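Local coordinates for protein Endonuclease/exonuclease/phosphatase (Beutenbergia cavernae DSM 12333, PDB 4RUW) that is of unknown function but belongs to the endonuclease/exonuclease/phosphatase family, has a DNase I-like fold joined to an immunoglobulin-like domain, and holds a zinc ion, at residues N95-D100 against G148-S153; M59-H64 against A81-A86; R179-V184 against V195-H200; D76-A81 against A115-A120. All coordinates share one frame; numbering follows the deposited sequence. Where two conformers were deposited one is given.

In the fold
All four contacts lie in the DNase I-like part of the chain. Contacts 1 and 2, centres about 11 Å apart, share one sheet, in which strand 91-98 runs between strands 55-62 and 146-153. Contact 4 shares helix 77-87 and Ala81 with contact 2. Helix 77-87 meets Met59 and Trp61 of this sheet, and helix 110-118 meets its Met152 through Leu118. Contact 3 is a hairpin of the second sheet, its centre about 11 Å from that of contact 1. Along the chain contact 4 interleaves with 2 and 1, and contact 3 comes last. Helices thus join the first sheet, and Asn95 and Asn149 touch Ser180, Thr199 and His200 of the second, as in a DNase I-like sandwich.

Contact 1 (N95-D100 against G148-S153); sequences NEVHRD and GNVVMS. With ZN (zinc ion), chain B.
Val97 and Gly148 form an antiparallel hydrogen-bonded pair, CA atoms 5.4 Å apart, where strand 91-98 runs beside strand 146-153. The two bonds of the pair are unequal: Gly148 N reaches Val97 O at 2.8 Å, whereas the return bond from Val97 N to Gly148 O, at 3.3 Å, is weak. At Glu96 the chain turns a corner and regular pairing is interrupted; there water 1 accepts from Glu96 N and donates to Asn149 OD1. The same oxygen also receives Asn95 ND2 at 2.9 Å. This donor stands well above the carbonyl plane of Asn149, and the amide planes stand 79° apart, so the two amides do not form a coplanar pair. Asp235 N donates to Asn95 OD1, which means that both ends of this buried amide are engaged.

Apolar packing is carried by the valines. Val97 CG1 is anti to the backbone N (chi1 -175°) and its CG2 anti to the carbonyl carbon, and Val150 CG2 sits equally close to both methyls and to CB, 3.9 Å from Val97 CB. Gln110 and Pro111 of helix 110-118 also pack on Val97.

Beyond the pairing, the chain supplies two zinc ligands. His98 ND1 binds the zinc ion at 2.0 Å and Asp100 OD2 binds it at 1.9 Å, while Asp100 OD1 accepts a second-shell bond from Ser146 N that would help orient the carboxylate. His107 and His137 complete a site of three histidines and one aspartate, set at the end of a strand of the DNase I-like sandwich.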
loop_
_atom_site.group_PDB
_atom_site.type_symbol
_atom_site.label_atom_id
_atom_site.label_comp_id
_atom_site.label_asym_id
_atom_site.label_seq_id
_atom_site.Cartn_x
_atom_site.Cartn_y
_atom_site.Cartn_z
ATOM N N ASN A 95 -7.618 -3.488 -9.139
ATOM C CA ASN A 95 -6.654 -3.629 -10.227
ATOM C C ASN A 95 -7.098 -4.738 -11.174
ATOM O O ASN A 95 -7.848 -5.647 -10.766
ATOM C CB ASN A 95 -5.254 -3.985 -9.701
ATOM C CG ASN A 95 -4.735 -3.018 -8.640
ATOM O OD1 ASN A 95 -4.189 -3.451 -7.631
ATOM N ND2 ASN A 95 -4.859 -1.717 -8.883
ATOM N N GLU A 96 -6.631 -4.679 -12.417
ATOM C CA GLU A 96 -6.916 -5.695 -13.428
ATOM C C GLU A 96 -8.403 -5.775 -13.762
ATOM O O GLU A 96 -9.006 -6.848 -13.760
ATOM C CB GLU A 96 -6.363 -7.058 -13.016
ATOM C CG GLU A 96 -4.848 -7.115 -13.005
ATOM C CD GLU A 96 -4.256 -6.867 -14.379
ATOM O OE1 GLU A 96 -4.517 -7.679 -15.292
ATOM O OE2 GLU A 96 -3.542 -5.856 -14.550
ATOM N N VAL A 97 -8.978 -4.618 -14.069
ATOM C CA VAL A 97 -10.344 -4.522 -14.529
ATOM C C VAL A 97 -10.286 -4.148 -16.007
ATOM O O VAL A 97 -9.694 -3.127 -16.364
ATOM C CB VAL A 97 -11.129 -3.434 -13.744
ATOM C CG1 VAL A 97 -12.589 -3.436 -14.171
ATOM C CG2 VAL A 97 -10.996 -3.626 -12.239
ATOM N N HIS A 98 -10.865 -4.985 -16.867
ATOM C CA HIS A 98 -10.812 -4.726 -18.305
ATOM C C HIS A 98 -12.056 -4.024 -18.815
ATOM O O HIS A 98 -13.156 -4.181 -18.277
ATOM C CB HIS A 98 -10.582 -6.006 -19.120
ATOM C CG HIS A 98 -9.148 -6.442 -19.147
ATOM N ND1 HIS A 98 -8.672 -7.331 -20.094
ATOM C CD2 HIS A 98 -8.108 -6.108 -18.353
ATOM C CE1 HIS A 98 -7.370 -7.515 -19.865
ATOM N NE2 HIS A 98 -7.014 -6.795 -18.826
ATOM N N ARG A 99 -11.865 -3.238 -19.865
ATOM C CA ARG A 99 -12.976 -2.689 -20.604
ATOM C C ARG A 99 -12.672 -2.980 -22.067
ATOM O O ARG A 99 -11.889 -2.271 -22.708
ATOM C CB ARG A 99 -13.127 -1.194 -20.325
ATOM C CG ARG A 99 -14.312 -0.564 -21.031
ATOM C CD ARG A 99 -14.868 0.611 -20.256
ATOM N NE ARG A 99 -14.034 1.803 -20.356
ATOM C CZ ARG A 99 -14.262 2.924 -19.677
ATOM N NH1 ARG A 99 -15.288 2.999 -18.841
ATOM N NH2 ARG A 99 -13.464 3.970 -19.824
ATOM N N ASP A 100 -13.259 -4.065 -22.571
ATOM C CA ASP A 100 -12.893 -4.631 -23.871
ATOM C C ASP A 100 -14.045 -4.581 -24.861
ATOM O O ASP A 100 -15.187 -4.855 -24.497
ATOM C CB ASP A 100 -12.534 -6.115 -23.753
ATOM C CG ASP A 100 -11.348 -6.394 -22.861
ATOM O OD1 ASP A 100 -10.481 -5.507 -22.637
ATOM O OD2 ASP A 100 -11.277 -7.550 -22.383
ATOM N N GLY A 148 -7.676 -1.193 -16.751
ATOM C CA GLY A 148 -7.662 -0.036 -15.883
ATOM C C GLY A 148 -7.565 -0.386 -14.410
ATOM O O GLY A 148 -7.791 -1.538 -14.001
ATOM N N ASN A 149 -7.210 0.622 -13.618
ATOM C CA ASN A 149 -7.459 0.622 -12.186
ATOM C C ASN A 149 -8.791 1.312 -11.947
ATOM O O ASN A 149 -9.134 2.239 -12.672
ATOM C CB ASN A 149 -6.331 1.347 -11.468
ATOM C CG ASN A 149 -5.001 0.690 -11.705
ATOM O OD1 ASN A 149 -4.862 -0.522 -11.512
ATOM N ND2 ASN A 149 -4.019 1.465 -12.148
ATOM N N VAL A 150 -9.551 0.839 -10.965
ATOM C CA VAL A 150 -10.877 1.382 -10.702
ATOM C C VAL A 150 -10.998 1.813 -9.252
ATOM O O VAL A 150 -10.465 1.149 -8.362
ATOM C CB VAL A 150 -11.968 0.332 -11.047
ATOM C CG1 VAL A 150 -13.333 0.712 -10.469
ATOM C CG2 VAL A 150 -12.045 0.117 -12.558
ATOM N N VAL A 151 -11.661 2.943 -9.026
ATOM C CA VAL A 151 -12.111 3.316 -7.694
ATOM C C VAL A 151 -13.630 3.248 -7.683
ATOM O O VAL A 151 -14.278 3.832 -8.550
ATOM C CB VAL A 151 -11.647 4.731 -7.293
ATOM C CG1 VAL A 151 -12.284 5.147 -5.954
ATOM C CG2 VAL A 151 -10.128 4.782 -7.202
HETATM N N MSE A 152 -14.184 2.516 -6.720
HETATM C CA MSE A 152 -15.625 2.498 -6.489
HETATM C C MSE A 152 -15.881 2.982 -5.075
HETATM O O MSE A 152 -15.151 2.643 -4.148
HETATM C CB MSE A 152 -16.227 1.099 -6.663
HETATM C CG MSE A 152 -15.972 0.464 -8.030
HETATM SE SE MSE A 152 -16.815 -1.283 -8.288
HETATM C CE MSE A 152 -18.668 -0.692 -8.454
ATOM N N SER A 153 -16.924 3.773 -4.910
ATOM C CA SER A 153 -17.150 4.423 -3.640
ATOM C C SER A 153 -18.635 4.567 -3.336
ATOM O O SER A 153 -19.449 4.782 -4.235
ATOM C CB SER A 153 -16.486 5.796 -3.680
ATOM O OG SER A 153 -16.755 6.548 -2.525
HETATM ZN ZN ZN B . -9.764 -8.271 -21.463
HETATM O O HOH W 1 -4.430 -2.810 -13.056
#

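Contact 2 (M59-H64 against A81-A86); sequences MTWNIH and AAVIRA
Trp61 drives the far rim of its six-membered ring against Val83, which projects from helix 81-86 as the main bump of this interface. Strand 59-62 and the helix segment run almost antiparallel, at 166°, with axes 10.9 Å apart, a separation bridged entirely by side chains. Met59 and Trp61, two residues apart on the strand, both point toward the helix, and their ends bound a shallow notch. Val83 enters it: its CB lies 3.6 Å from Trp61 CH2, and its CG1 lies 3.6 Å from Trp61 CZ3 while touching Met59 CE at 3.9 Å. The valine approaches the ring obliquely, and the two side chains cross at about a right angle.

In Met59, a selenomethionine, CG is anti to the backbone N (chi1 177°) and the chain stays extended beyond it, which carries CE to Val83. Ile84 supplies a second, looser bump. Its CG1 lies near the plane of the indole, at the edge, 4.3 Å from Trp61 CE3, and stands 4.4 Å from Met59 SE.

Ile63 CG2 lies over one face of the same indole, 3.7 Å above its plane and offset toward the rim, and His321 O accepts from Trp61 NE1, so packing and its one polar atom both hold the ring. At the strand's end Asn62 OD1 accepts from His64 N at 3.1 Å, an Asx turn. Apolar interlocking of this sort joins strand and helix in the beta-alpha-beta unit 55-62, 77-87, 91-98, whose helix connects two neighbouring parallel strands and packs here on the first, in an outer layer of the DNase I-like sandwich.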
loop_
_atom_site.group_PDB
_atom_site.type_symbol
_atom_site.label_atom_id
_atom_site.label_comp_id
_atom_site.label_asym_id
_atom_site.label_seq_id
_atom_site.Cartn_x
_atom_site.Cartn_y
_atom_site.Cartn_z
HETATM N N MSE A 59 -10.626 -0.819 0.935
HETATM C CA MSE A 59 -10.264 -2.121 0.414
HETATM C C MSE A 59 -9.476 -1.961 -0.873
HETATM O O MSE A 59 -9.742 -1.051 -1.660
HETATM C CB MSE A 59 -11.540 -2.910 0.154
HETATM C CG MSE A 59 -11.338 -4.297 -0.460
HETATM SE SE MSE A 59 -12.983 -5.304 -0.634
HETATM C CE MSE A 59 -12.186 -7.023 -1.103
ATOM N N THR A 60 -8.494 -2.833 -1.080
ATOM C CA THR A 60 -7.837 -2.926 -2.378
ATOM C C THR A 60 -7.821 -4.376 -2.846
ATOM O O THR A 60 -7.656 -5.291 -2.034
ATOM C CB THR A 60 -6.399 -2.322 -2.370
ATOM O OG1 THR A 60 -5.898 -2.241 -3.711
ATOM C CG2 THR A 60 -5.444 -3.148 -1.531
ATOM N N TRP A 61 -7.984 -4.587 -4.147
ATOM C CA TRP A 61 -8.042 -5.942 -4.665
ATOM C C TRP A 61 -7.655 -6.002 -6.128
ATOM O O TRP A 61 -8.255 -5.331 -6.966
ATOM C CB TRP A 61 -9.465 -6.488 -4.520
ATOM C CG TRP A 61 -9.611 -7.978 -4.583
ATOM C CD1 TRP A 61 -8.615 -8.923 -4.606
ATOM C CD2 TRP A 61 -10.849 -8.705 -4.621
ATOM N NE1 TRP A 61 -9.167 -10.188 -4.655
ATOM C CE2 TRP A 61 -10.535 -10.077 -4.662
ATOM C CE3 TRP A 61 -12.196 -8.325 -4.622
ATOM C CZ2 TRP A 61 -11.516 -11.067 -4.696
ATOM C CZ3 TRP A 61 -13.164 -9.302 -4.660
ATOM C CH2 TRP A 61 -12.820 -10.659 -4.699
ATOM N N ASN A 62 -6.678 -6.846 -6.438
ATOM C CA ASN A 62 -6.381 -7.200 -7.815
ATOM C C ASN A 62 -7.320 -8.347 -8.164
ATOM O O ASN A 62 -7.192 -9.443 -7.615
ATOM C CB ASN A 62 -4.917 -7.614 -7.934
ATOM C CG ASN A 62 -4.532 -8.029 -9.343
ATOM O OD1 ASN A 62 -5.347 -8.557 -10.099
ATOM N ND2 ASN A 62 -3.270 -7.797 -9.702
ATOM N N ILE A 63 -8.286 -8.078 -9.038
ATOM C CA ILE A 63 -9.362 -9.030 -9.285
ATOM C C ILE A 63 -9.106 -9.987 -10.444
ATOM O O ILE A 63 -9.975 -10.804 -10.757
ATOM C CB ILE A 63 -10.730 -8.328 -9.498
ATOM C CG1 ILE A 63 -10.763 -7.531 -10.816
ATOM C CG2 ILE A 63 -11.074 -7.467 -8.293
ATOM C CD1 ILE A 63 -12.173 -7.153 -11.264
ATOM N N HIS A 64 -7.938 -9.886 -11.087
ATOM C CA HIS A 64 -7.577 -10.814 -12.163
ATOM C C HIS A 64 -8.683 -10.891 -13.235
ATOM O O HIS A 64 -9.066 -11.979 -13.678
ATOM C CB HIS A 64 -7.289 -12.202 -11.577
ATOM C CG HIS A 64 -6.643 -13.155 -12.538
ATOM N ND1 HIS A 64 -7.254 -14.311 -12.968
ATOM C CD2 HIS A 64 -5.430 -13.120 -13.144
ATOM C CE1 HIS A 64 -6.451 -14.949 -13.805
ATOM N NE2 HIS A 64 -5.341 -14.244 -13.929
ATOM N N ALA A 81 -18.114 -9.092 -6.983
ATOM C CA ALA A 81 -19.041 -8.166 -6.357
ATOM C C ALA A 81 -19.544 -8.671 -5.011
ATOM O O ALA A 81 -19.730 -7.895 -4.086
ATOM C CB ALA A 81 -20.201 -7.879 -7.286
ATOM N N ALA A 82 -19.775 -9.977 -4.904
ATOM C CA ALA A 82 -20.289 -10.539 -3.656
ATOM C C ALA A 82 -19.280 -10.368 -2.518
ATOM O O ALA A 82 -19.660 -10.122 -1.376
ATOM C CB ALA A 82 -20.670 -12.004 -3.831
ATOM N N VAL A 83 -17.993 -10.485 -2.829
ATOM C CA VAL A 83 -16.961 -10.270 -1.820
ATOM C C VAL A 83 -16.932 -8.801 -1.388
ATOM O O VAL A 83 -16.910 -8.496 -0.192
ATOM C CB VAL A 83 -15.573 -10.707 -2.320
ATOM C CG1 VAL A 83 -14.479 -10.211 -1.380
ATOM C CG2 VAL A 83 -15.515 -12.225 -2.463
ATOM N N ILE A 84 -16.940 -7.888 -2.357
ATOM C CA ILE A 84 -16.987 -6.466 -2.037
ATOM C C ILE A 84 -18.211 -6.134 -1.176
ATOM O O ILE A 84 -18.098 -5.441 -0.173
ATOM C CB ILE A 84 -16.941 -5.596 -3.309
ATOM C CG1 ILE A 84 -15.628 -5.834 -4.067
ATOM C CG2 ILE A 84 -17.135 -4.127 -2.959
ATOM C CD1 ILE A 84 -15.597 -5.254 -5.473
ATOM N N ARG A 85 -19.374 -6.654 -1.561
ATOM C CA ARG A 85 -20.610 -6.420 -0.823
ATOM C C ARG A 85 -20.492 -6.883 0.627
ATOM O O ARG A 85 -20.916 -6.185 1.548
ATOM C CB ARG A 85 -21.749 -7.169 -1.525
ATOM C CG ARG A 85 -23.142 -6.917 -0.996
ATOM C CD ARG A 85 -24.186 -7.686 -1.837
ATOM N NE ARG A 85 -24.134 -7.319 -3.256
ATOM C CZ ARG A 85 -23.802 -8.146 -4.246
ATOM N NH1 ARG A 85 -23.511 -9.417 -3.998
ATOM N NH2 ARG A 85 -23.766 -7.700 -5.496
ATOM N N ALA A 86 -19.904 -8.056 0.829
ATOM C CA ALA A 86 -19.762 -8.622 2.165
ATOM C C ALA A 86 -18.796 -7.811 3.023
ATOM O O ALA A 86 -19.020 -7.635 4.215
ATOM C CB ALA A 86 -19.305 -10.065 2.080
#

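Contact 3 (R179-V184 against V195-H200); sequences RSLLTV and VVHATH
Leu182 and Ala198 are gripped by two straight backbone bonds, Leu182 N to Ala198 O at 2.9 Å and Ala198 N to Leu182 O at 2.8 Å. Val184 and Val196 repeat this ladder, and between the two pairs Thr183 and His197 approach most closely, with CA atoms 4.5 Å apart. Their side chains lie side by side: Thr183 OG1 is hydrogen-bonded at the ring edge to His197 ND1 at 2.8 Å, while Thr183 CG2 touches Val195 CG1. On the opposite face, Leu182, Ala198 and Val184 pack on Val151 of the other sheet.

Toward Arg179 and His200 the strands separate, to 6.5 Å between CA atoms. Water 2 takes over the bridging there, accepting from Ser180 N and donating to His200 O. Thr199 OG1, anti to the backbone N (chi1 -164°), donates to Ser180 O at 2.8 Å from above its carbonyl plane. Arg179, bent at chi2, brings NH1 3.3 Å above the plane of the His200 ring, over its centre, with the planes 54° apart. Direct backbone bonds thus set the register from Leu182 to Val184, whereas the separated end relies on a hydroxyl and a water bridge and is probably less rigid.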
loop_
_atom_site.group_PDB
_atom_site.type_symbol
_atom_site.label_atom_id
_atom_site.label_comp_id
_atom_site.label_asym_id
_atom_site.label_seq_id
_atom_site.Cartn_x
_atom_site.Cartn_y
_atom_site.Cartn_z
ATOM N N ARG A 179 1.155 0.974 -17.366
ATOM C CA ARG A 179 0.794 1.204 -15.966
ATOM C C ARG A 179 0.405 2.662 -15.790
ATOM O O ARG A 179 0.928 3.543 -16.490
ATOM C CB ARG A 179 1.982 0.897 -15.046
ATOM C CG ARG A 179 2.570 -0.498 -15.220
ATOM C CD ARG A 179 1.577 -1.599 -14.920
ATOM N NE ARG A 179 2.186 -2.902 -15.157
ATOM C CZ ARG A 179 1.605 -4.062 -14.882
ATOM N NH1 ARG A 179 0.390 -4.076 -14.354
ATOM N NH2 ARG A 179 2.246 -5.200 -15.124
ATOM N N SER A 180 -0.495 2.943 -14.855
ATOM C CA SER A 180 -0.827 4.330 -14.544
ATOM C C SER A 180 -1.324 4.482 -13.119
ATOM O O SER A 180 -1.619 3.491 -12.437
ATOM C CB SER A 180 -1.868 4.883 -15.522
ATOM O OG SER A 180 -3.129 4.265 -15.323
ATOM N N LEU A 181 -1.404 5.733 -12.682
ATOM C CA LEU A 181 -1.931 6.107 -11.381
ATOM C C LEU A 181 -3.259 6.821 -11.585
ATOM O O LEU A 181 -3.358 7.710 -12.437
ATOM C CB LEU A 181 -0.947 7.054 -10.703
ATOM C CG LEU A 181 -1.450 7.823 -9.487
ATOM C CD1 LEU A 181 -1.675 6.897 -8.314
ATOM C CD2 LEU A 181 -0.486 8.938 -9.127
ATOM N N LEU A 182 -4.276 6.417 -10.824
ATOM C CA LEU A 182 -5.575 7.081 -10.826
ATOM C C LEU A 182 -5.761 7.792 -9.492
ATOM O O LEU A 182 -5.614 7.185 -8.438
ATOM C CB LEU A 182 -6.695 6.059 -11.019
ATOM C CG LEU A 182 -8.120 6.565 -10.790
ATOM C CD1 LEU A 182 -8.452 7.709 -11.746
ATOM C CD2 LEU A 182 -9.118 5.426 -10.919
ATOM N N THR A 183 -6.085 9.083 -9.537
ATOM C CA THR A 183 -6.328 9.843 -8.320
ATOM C C THR A 183 -7.715 10.466 -8.366
ATOM O O THR A 183 -8.088 11.089 -9.358
ATOM C CB THR A 183 -5.263 10.951 -8.140
ATOM O OG1 THR A 183 -3.969 10.343 -8.047
ATOM C CG2 THR A 183 -5.540 11.780 -6.893
ATOM N N VAL A 184 -8.473 10.296 -7.288
ATOM C CA VAL A 184 -9.780 10.917 -7.174
ATOM C C VAL A 184 -10.049 11.252 -5.714
ATOM O O VAL A 184 -9.611 10.544 -4.820
ATOM C CB VAL A 184 -10.886 10.018 -7.769
ATOM C CG1 VAL A 184 -11.073 8.746 -6.947
ATOM C CG2 VAL A 184 -12.186 10.803 -7.938
ATOM N N VAL A 195 -8.249 11.984 -0.361
ATOM C CA VAL A 195 -7.701 11.741 -1.684
ATOM C C VAL A 195 -7.313 10.272 -1.815
ATOM O O VAL A 195 -6.569 9.749 -0.989
ATOM C CB VAL A 195 -6.483 12.639 -1.960
ATOM C CG1 VAL A 195 -5.968 12.413 -3.372
ATOM C CG2 VAL A 195 -6.850 14.111 -1.750
ATOM N N VAL A 196 -7.851 9.606 -2.834
ATOM C CA VAL A 196 -7.577 8.199 -3.086
ATOM C C VAL A 196 -6.683 8.050 -4.304
ATOM O O VAL A 196 -7.046 8.484 -5.405
ATOM C CB VAL A 196 -8.903 7.431 -3.298
ATOM C CG1 VAL A 196 -8.641 5.958 -3.601
ATOM C CG2 VAL A 196 -9.820 7.586 -2.094
ATOM N N HIS A 197 -5.514 7.452 -4.093
ATOM C CA HIS A 197 -4.580 7.148 -5.163
ATOM C C HIS A 197 -4.579 5.643 -5.384
ATOM O O HIS A 197 -4.312 4.875 -4.455
ATOM C CB HIS A 197 -3.167 7.593 -4.785
ATOM C CG HIS A 197 -3.042 9.047 -4.458
ATOM N ND1 HIS A 197 -2.976 10.033 -5.429
ATOM C CD2 HIS A 197 -2.948 9.690 -3.272
ATOM C CE1 HIS A 197 -2.848 11.209 -4.848
ATOM N NE2 HIS A 197 -2.820 11.029 -3.535
ATOM N N ALA A 198 -4.875 5.229 -6.614
ATOM C CA ALA A 198 -5.006 3.819 -6.990
ATOM C C ALA A 198 -3.978 3.489 -8.055
ATOM O O ALA A 198 -3.914 4.175 -9.082
ATOM C CB ALA A 198 -6.395 3.573 -7.545
ATOM N N THR A 199 -3.177 2.448 -7.854
ATOM C CA THR A 199 -2.225 2.092 -8.888
ATOM C C THR A 199 -1.878 0.609 -8.862
ATOM O O THR A 199 -2.404 -0.167 -8.046
ATOM C CB THR A 199 -0.955 2.991 -8.829
ATOM O OG1 THR A 199 -0.217 2.877 -10.054
ATOM C CG2 THR A 199 -0.062 2.605 -7.672
ATOM N N HIS A 200 -0.992 0.237 -9.781
ATOM C CA HIS A 200 -0.572 -1.137 -10.013
ATOM C C HIS A 200 0.756 -0.980 -10.763
ATOM O O HIS A 200 0.798 -0.394 -11.850
ATOM C CB HIS A 200 -1.643 -1.857 -10.850
ATOM C CG HIS A 200 -1.365 -3.299 -11.135
ATOM N ND1 HIS A 200 -2.249 -4.075 -11.848
ATOM C CD2 HIS A 200 -0.323 -4.105 -10.816
ATOM C CE1 HIS A 200 -1.764 -5.298 -11.963
ATOM N NE2 HIS A 200 -0.595 -5.341 -11.356
HETATM O O HOH W 2 -1.306 0.473 -13.416
#

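Contact 4 (D76-A81 against A115-A120); sequences DEPRIA and AELLAA
Leu117 meets Glu77, Pro78 and Ala81 in an apolar helix-to-helix contact, in which the first turn of helix 77-87 lies against the end of helix 110-118. The methyl CD1 of Leu117 does most of the reaching: it sits 3.7 Å from Glu77 CB and equally close to the carbonyl carbon of that residue, and it touches Pro78 CD more loosely at 4.1 Å. The Leu117 side chain crosses the proline ring obliquely. One turn on, Ala81 CB rests against two neighbouring leucines, 3.8 Å from Leu117 CB and 3.9 Å from Leu118 CG. Leu118 CD2 also comes up to Ala81 O at 3.5 Å.

Both helices belong to the layer on the outer side of one sheet of the DNase I-like sandwich, and the contact ties the beta-alpha-beta helix to the one that follows strand 91-98. Arg85 NH2 adds a polar tie by donating to Leu117 O.

The start of helix 77-87 is capped by Asp76 at the N-cap position, whose OD1 accepts from Arg79 N at 3.3 Å. This donor stands well above the carboxylate plane, 60° out of it. Glu77 bends at chi2 (92°), away from 115-120, and its OE2 bonds to Gln110 NE2 at the start of the same helix. Arg79 leaves its helix on the side away from 115-120 and makes salt bridges with Asp70 and Asp315.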
loop_
_atom_site.group_PDB
_atom_site.type_symbol
_atom_site.label_atom_id
_atom_site.label_comp_id
_atom_site.label_asym_id
_atom_site.label_seq_id
_atom_site.Cartn_x
_atom_site.Cartn_y
_atom_site.Cartn_z
ATOM N N ASP A 76 -16.362 -13.802 -14.169
ATOM C CA ASP A 76 -17.333 -13.938 -13.083
ATOM C C ASP A 76 -17.372 -12.699 -12.176
ATOM O O ASP A 76 -17.009 -12.745 -10.992
ATOM C CB ASP A 76 -16.992 -15.196 -12.275
ATOM C CG ASP A 76 -18.124 -15.657 -11.357
ATOM O OD1 ASP A 76 -19.101 -14.918 -11.130
ATOM O OD2 ASP A 76 -18.028 -16.787 -10.838
ATOM N N GLU A 77 -17.821 -11.584 -12.735
ATOM C CA GLU A 77 -17.990 -10.380 -11.937
ATOM C C GLU A 77 -18.873 -10.560 -10.685
ATOM O O GLU A 77 -18.601 -9.940 -9.662
ATOM C CB GLU A 77 -18.496 -9.218 -12.790
ATOM C CG GLU A 77 -17.511 -8.732 -13.846
ATOM C CD GLU A 77 -17.678 -9.393 -15.195
ATOM O OE1 GLU A 77 -18.392 -10.411 -15.278
ATOM O OE2 GLU A 77 -17.089 -8.888 -16.179
ATOM N N PRO A 78 -19.936 -11.391 -10.750
ATOM C CA PRO A 78 -20.752 -11.519 -9.529
ATOM C C PRO A 78 -19.994 -12.048 -8.322
ATOM O O PRO A 78 -20.273 -11.669 -7.196
ATOM C CB PRO A 78 -21.847 -12.510 -9.942
ATOM C CG PRO A 78 -22.012 -12.257 -11.392
ATOM C CD PRO A 78 -20.616 -12.002 -11.908
ATOM N N ARG A 79 -19.041 -12.918 -8.545
ATOM C CA ARG A 79 -18.264 -13.476 -7.474
ATOM C C ARG A 79 -17.388 -12.376 -6.824
ATOM O O ARG A 79 -17.288 -12.285 -5.651
ATOM C CB ARG A 79 -17.448 -14.605 -8.054
ATOM C CG ARG A 79 -17.052 -15.613 -7.083
ATOM C CD ARG A 79 -16.490 -16.829 -7.767
ATOM N NE ARG A 79 -15.773 -17.575 -6.779
ATOM C CZ ARG A 79 -14.999 -18.598 -7.029
ATOM N NH1 ARG A 79 -14.815 -19.025 -8.252
ATOM N NH2 ARG A 79 -14.399 -19.196 -6.062
ATOM N N ILE A 80 -16.801 -11.518 -7.642
ATOM C CA ILE A 80 -16.047 -10.366 -7.169
ATOM C C ILE A 80 -16.969 -9.414 -6.395
ATOM O O ILE A 80 -16.650 -8.972 -5.286
ATOM C CB ILE A 80 -15.388 -9.625 -8.363
ATOM C CG1 ILE A 80 -14.385 -10.533 -9.098
ATOM C CG2 ILE A 80 -14.747 -8.308 -7.916
ATOM C CD1 ILE A 80 -13.286 -11.103 -8.232
ATOM N N ALA A 81 -18.114 -9.092 -6.983
ATOM C CA ALA A 81 -19.041 -8.166 -6.357
ATOM C C ALA A 81 -19.544 -8.671 -5.011
ATOM O O ALA A 81 -19.730 -7.895 -4.086
ATOM C CB ALA A 81 -20.201 -7.879 -7.286
ATOM N N ALA A 115 -20.429 -2.048 -11.667
ATOM C CA ALA A 115 -21.316 -0.975 -11.224
ATOM C C ALA A 115 -22.768 -1.451 -11.150
ATOM O O ALA A 115 -23.482 -1.134 -10.206
ATOM C CB ALA A 115 -21.199 0.222 -12.137
ATOM N N GLU A 116 -23.197 -2.236 -12.133
ATOM C CA GLU A 116 -24.553 -2.766 -12.124
ATOM C C GLU A 116 -24.774 -3.680 -10.916
ATOM O O GLU A 116 -25.791 -3.590 -10.231
ATOM C CB GLU A 116 -24.819 -3.528 -13.421
ATOM C CG GLU A 116 -26.178 -4.177 -13.487
ATOM C CD GLU A 116 -26.405 -4.879 -14.802
ATOM O OE1 GLU A 116 -25.546 -5.698 -15.209
ATOM O OE2 GLU A 116 -27.438 -4.591 -15.437
ATOM N N LEU A 117 -23.805 -4.544 -10.651
ATOM C CA LEU A 117 -23.909 -5.502 -9.559
ATOM C C LEU A 117 -23.898 -4.869 -8.169
ATOM O O LEU A 117 -24.427 -5.452 -7.223
ATOM C CB LEU A 117 -22.781 -6.531 -9.656
ATOM C CG LEU A 117 -22.922 -7.545 -10.791
ATOM C CD1 LEU A 117 -21.566 -8.131 -11.126
ATOM C CD2 LEU A 117 -23.910 -8.639 -10.404
ATOM N N LEU A 118 -23.293 -3.690 -8.042
ATOM C CA LEU A 118 -23.062 -3.083 -6.730
ATOM C C LEU A 118 -23.862 -1.800 -6.501
ATOM O O LEU A 118 -23.787 -1.211 -5.423
ATOM C CB LEU A 118 -21.562 -2.838 -6.512
ATOM C CG LEU A 118 -20.750 -4.119 -6.285
ATOM C CD1 LEU A 118 -19.262 -3.880 -6.466
ATOM C CD2 LEU A 118 -21.045 -4.710 -4.905
ATOM N N ALA A 119 -24.640 -1.377 -7.494
ATOM C CA ALA A 119 -25.423 -0.149 -7.374
ATOM C C ALA A 119 -26.355 -0.186 -6.168
ATOM O O ALA A 119 -26.423 0.771 -5.391
ATOM C CB ALA A 119 -26.210 0.111 -8.645
ATOM N N ALA A 120 -27.065 -1.297 -5.995
ATOM C CA ALA A 120 -28.040 -1.393 -4.914
ATOM C C ALA A 120 -27.361 -1.443 -3.547
ATOM O O ALA A 120 -27.998 -1.237 -2.514
ATOM C CB ALA A 120 -28.944 -2.603 -5.118
#